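Local coordinates for sensor protein (Pseudomonas syringae pv. tomato, PDB 2R8R) that probably acts as a sensor histidine kinase that passes phosphate from ATP to a protein histidine, this chain being its cytoplasmic N-terminal KdpD domain, at residues A[86-91]-A[111-116]. Numbering follows the deposited sequence.
Sequences SLVLVD and QELLAA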
loop_
_atom_site.group_PDB
_atom_site.type_symbol
_atom_site.label_atom_id
_atom_site.label_comp_id
_atom_site.label_asym_id
_atom_site.label_seq_id
_atom_site.Cartn_x
_atom_site.Cartn_y
_atom_site.Cartn_z
ATOM N N SER A 86 -4.359 -18.444 3.695
ATOM C CA SER A 86 -3.619 -18.729 2.491
ATOM C C SER A 86 -3.065 -17.424 1.855
ATOM O O SER A 86 -1.949 -17.435 1.318
ATOM C CB SER A 86 -4.513 -19.499 1.550
ATOM O OG SER A 86 -4.001 -19.487 0.252
ATOM N N LEU A 87 -3.856 -16.336 1.928
ATOM C CA LEU A 87 -3.542 -15.020 1.348
ATOM C C LEU A 87 -3.869 -13.935 2.345
ATOM O O LEU A 87 -4.980 -13.892 2.875
ATOM C CB LEU A 87 -4.377 -14.771 0.100
ATOM C CG LEU A 87 -4.236 -13.427 -0.668
ATOM C CD1 LEU A 87 -2.769 -13.144 -1.080
ATOM C CD2 LEU A 87 -5.165 -13.408 -1.877
ATOM N N VAL A 88 -2.900 -13.058 2.624
ATOM C CA VAL A 88 -3.150 -11.865 3.465
ATOM C C VAL A 88 -3.027 -10.586 2.633
ATOM O O VAL A 88 -2.084 -10.413 1.853
ATOM C CB VAL A 88 -2.262 -11.810 4.748
ATOM C CG1 VAL A 88 -2.581 -10.578 5.594
ATOM C CG2 VAL A 88 -2.495 -13.044 5.584
ATOM N N LEU A 89 -4.030 -9.719 2.781
ATOM C CA LEU A 89 -4.030 -8.409 2.144
ATOM C C LEU A 89 -3.473 -7.354 3.087
ATOM O O LEU A 89 -3.944 -7.200 4.239
ATOM C CB LEU A 89 -5.445 -8.014 1.714
ATOM C CG LEU A 89 -6.200 -9.111 0.977
ATOM C CD1 LEU A 89 -7.540 -8.524 0.537
ATOM C CD2 LEU A 89 -5.380 -9.660 -0.181
ATOM N N VAL A 90 -2.450 -6.662 2.599
ATOM C CA VAL A 90 -1.654 -5.702 3.402
ATOM C C VAL A 90 -1.387 -4.412 2.598
ATOM O O VAL A 90 -0.501 -4.385 1.737
ATOM C CB VAL A 90 -0.309 -6.313 3.846
ATOM C CG1 VAL A 90 0.530 -5.283 4.695
ATOM C CG2 VAL A 90 -0.529 -7.644 4.609
ATOM N N ASP A 91 -2.194 -3.372 2.847
ATOM C CA ASP A 91 -1.954 -2.046 2.279
ATOM C C ASP A 91 -0.651 -1.451 2.791
ATOM O O ASP A 91 -0.235 -1.730 3.906
ATOM C CB ASP A 91 -3.133 -1.092 2.556
ATOM C CG ASP A 91 -4.033 -0.916 1.340
ATOM O OD1 ASP A 91 -3.496 -0.709 0.220
ATOM O OD2 ASP A 91 -5.272 -0.963 1.502
ATOM N N GLN A 111 7.490 -10.051 5.229
ATOM C CA GLN A 111 8.477 -11.095 4.982
ATOM C C GLN A 111 8.198 -12.268 5.908
ATOM O O GLN A 111 8.327 -13.391 5.497
ATOM C CB GLN A 111 9.948 -10.607 5.147
ATOM C CG GLN A 111 10.479 -9.531 4.192
ATOM C CD GLN A 111 10.390 -9.906 2.733
ATOM O OE1 GLN A 111 10.748 -11.018 2.343
ATOM N NE2 GLN A 111 9.930 -8.965 1.899
ATOM N N GLU A 112 7.805 -11.995 7.149
ATOM C CA GLU A 112 7.494 -13.041 8.134
ATOM C C GLU A 112 6.302 -13.911 7.756
ATOM O O GLU A 112 6.322 -15.115 7.960
ATOM C CB GLU A 112 7.234 -12.465 9.543
ATOM C CG GLU A 112 7.331 -13.527 10.609
ATOM C CD GLU A 112 7.187 -13.043 12.026
ATOM O OE1 GLU A 112 6.675 -11.928 12.250
ATOM O OE2 GLU A 112 7.588 -13.820 12.942
ATOM N N LEU A 113 5.255 -13.284 7.234
ATOM C CA LEU A 113 4.088 -14.013 6.710
ATOM C C LEU A 113 4.531 -14.887 5.563
ATOM O O LEU A 113 4.144 -16.016 5.481
ATOM C CB LEU A 113 3.009 -13.038 6.199
ATOM C CG LEU A 113 2.342 -12.142 7.252
ATOM C CD1 LEU A 113 1.639 -10.999 6.562
ATOM C CD2 LEU A 113 1.404 -13.012 8.128
ATOM N N LEU A 114 5.337 -14.328 4.667
ATOM C CA LEU A 114 5.818 -15.030 3.485
ATOM C C LEU A 114 6.706 -16.240 3.834
ATOM O O LEU A 114 6.607 -17.279 3.183
ATOM C CB LEU A 114 6.571 -14.058 2.579
ATOM C CG LEU A 114 5.805 -12.950 1.839
ATOM C CD1 LEU A 114 6.849 -11.974 1.171
ATOM C CD2 LEU A 114 4.912 -13.558 0.841
ATOM N N ALA A 115 7.534 -16.105 4.884
ATOM C CA ALA A 115 8.371 -17.214 5.384
ATOM C C ALA A 115 7.527 -18.325 6.011
ATOM O O ALA A 115 7.942 -19.473 6.017
ATOM C CB ALA A 115 9.446 -16.717 6.381
ATOM N N ALA A 116 6.342 -17.974 6.507
ATOM C CA ALA A 116 5.364 -18.936 7.041
ATOM C C ALA A 116 4.518 -19.577 5.948
ATOM O O ALA A 116 3.650 -20.381 6.248
ATOM C CB ALA A 116 4.449 -18.272 8.099
#
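Leu-113 reaches from helix 106-115 to the face of strand 87-90 and meets Val-88 and Val-90 there. These three buried residues make the whole contact, which is apolar. A single methyl, Leu-113 CD1, touches both valines. It lies 4.4 Å from Val-88 CG1 and 4.4 Å from Val-90 CG2. In Leu-113, CD1 is roughly anti to CA (chi2 163°), which extends this branch toward the strand. The other branch, CD2, stays farther back, 4.7 Å from Val-88 CG2. Val-88 and Val-90 are two apart in the strand, so their side chains leave the same face. Their methyls also meet each other, with Val-88 CG1 3.7 Å from Val-90 CG2. The packing is loose and small, with 87 Å² buried, and the CA atoms of Val-88 and Leu-113 are 8.2 Å apart.

Strand 87-90, helix 106-115 and strand 119-125 form a beta-alpha-beta unit of the parallel sheet, in a domain of the P-loop NTPase clan. The contact packs the crossover helix of this unit on its first strand. Leu-113 also touches Val-120 of the second strand, and Leu-80 of helix 77-83 adds to the packing around Val-88. Leu-87 and Leu-89 instead pack against helix 19-32. Four apolar residues followed by Asp-91 resemble a Walker B strand. Consistent with this, Asp-91 OD1 is hydrogen-bonded to the hydroxyl of Thr-20, the last residue of the probable Walker A motif, at the start of helix 19-32.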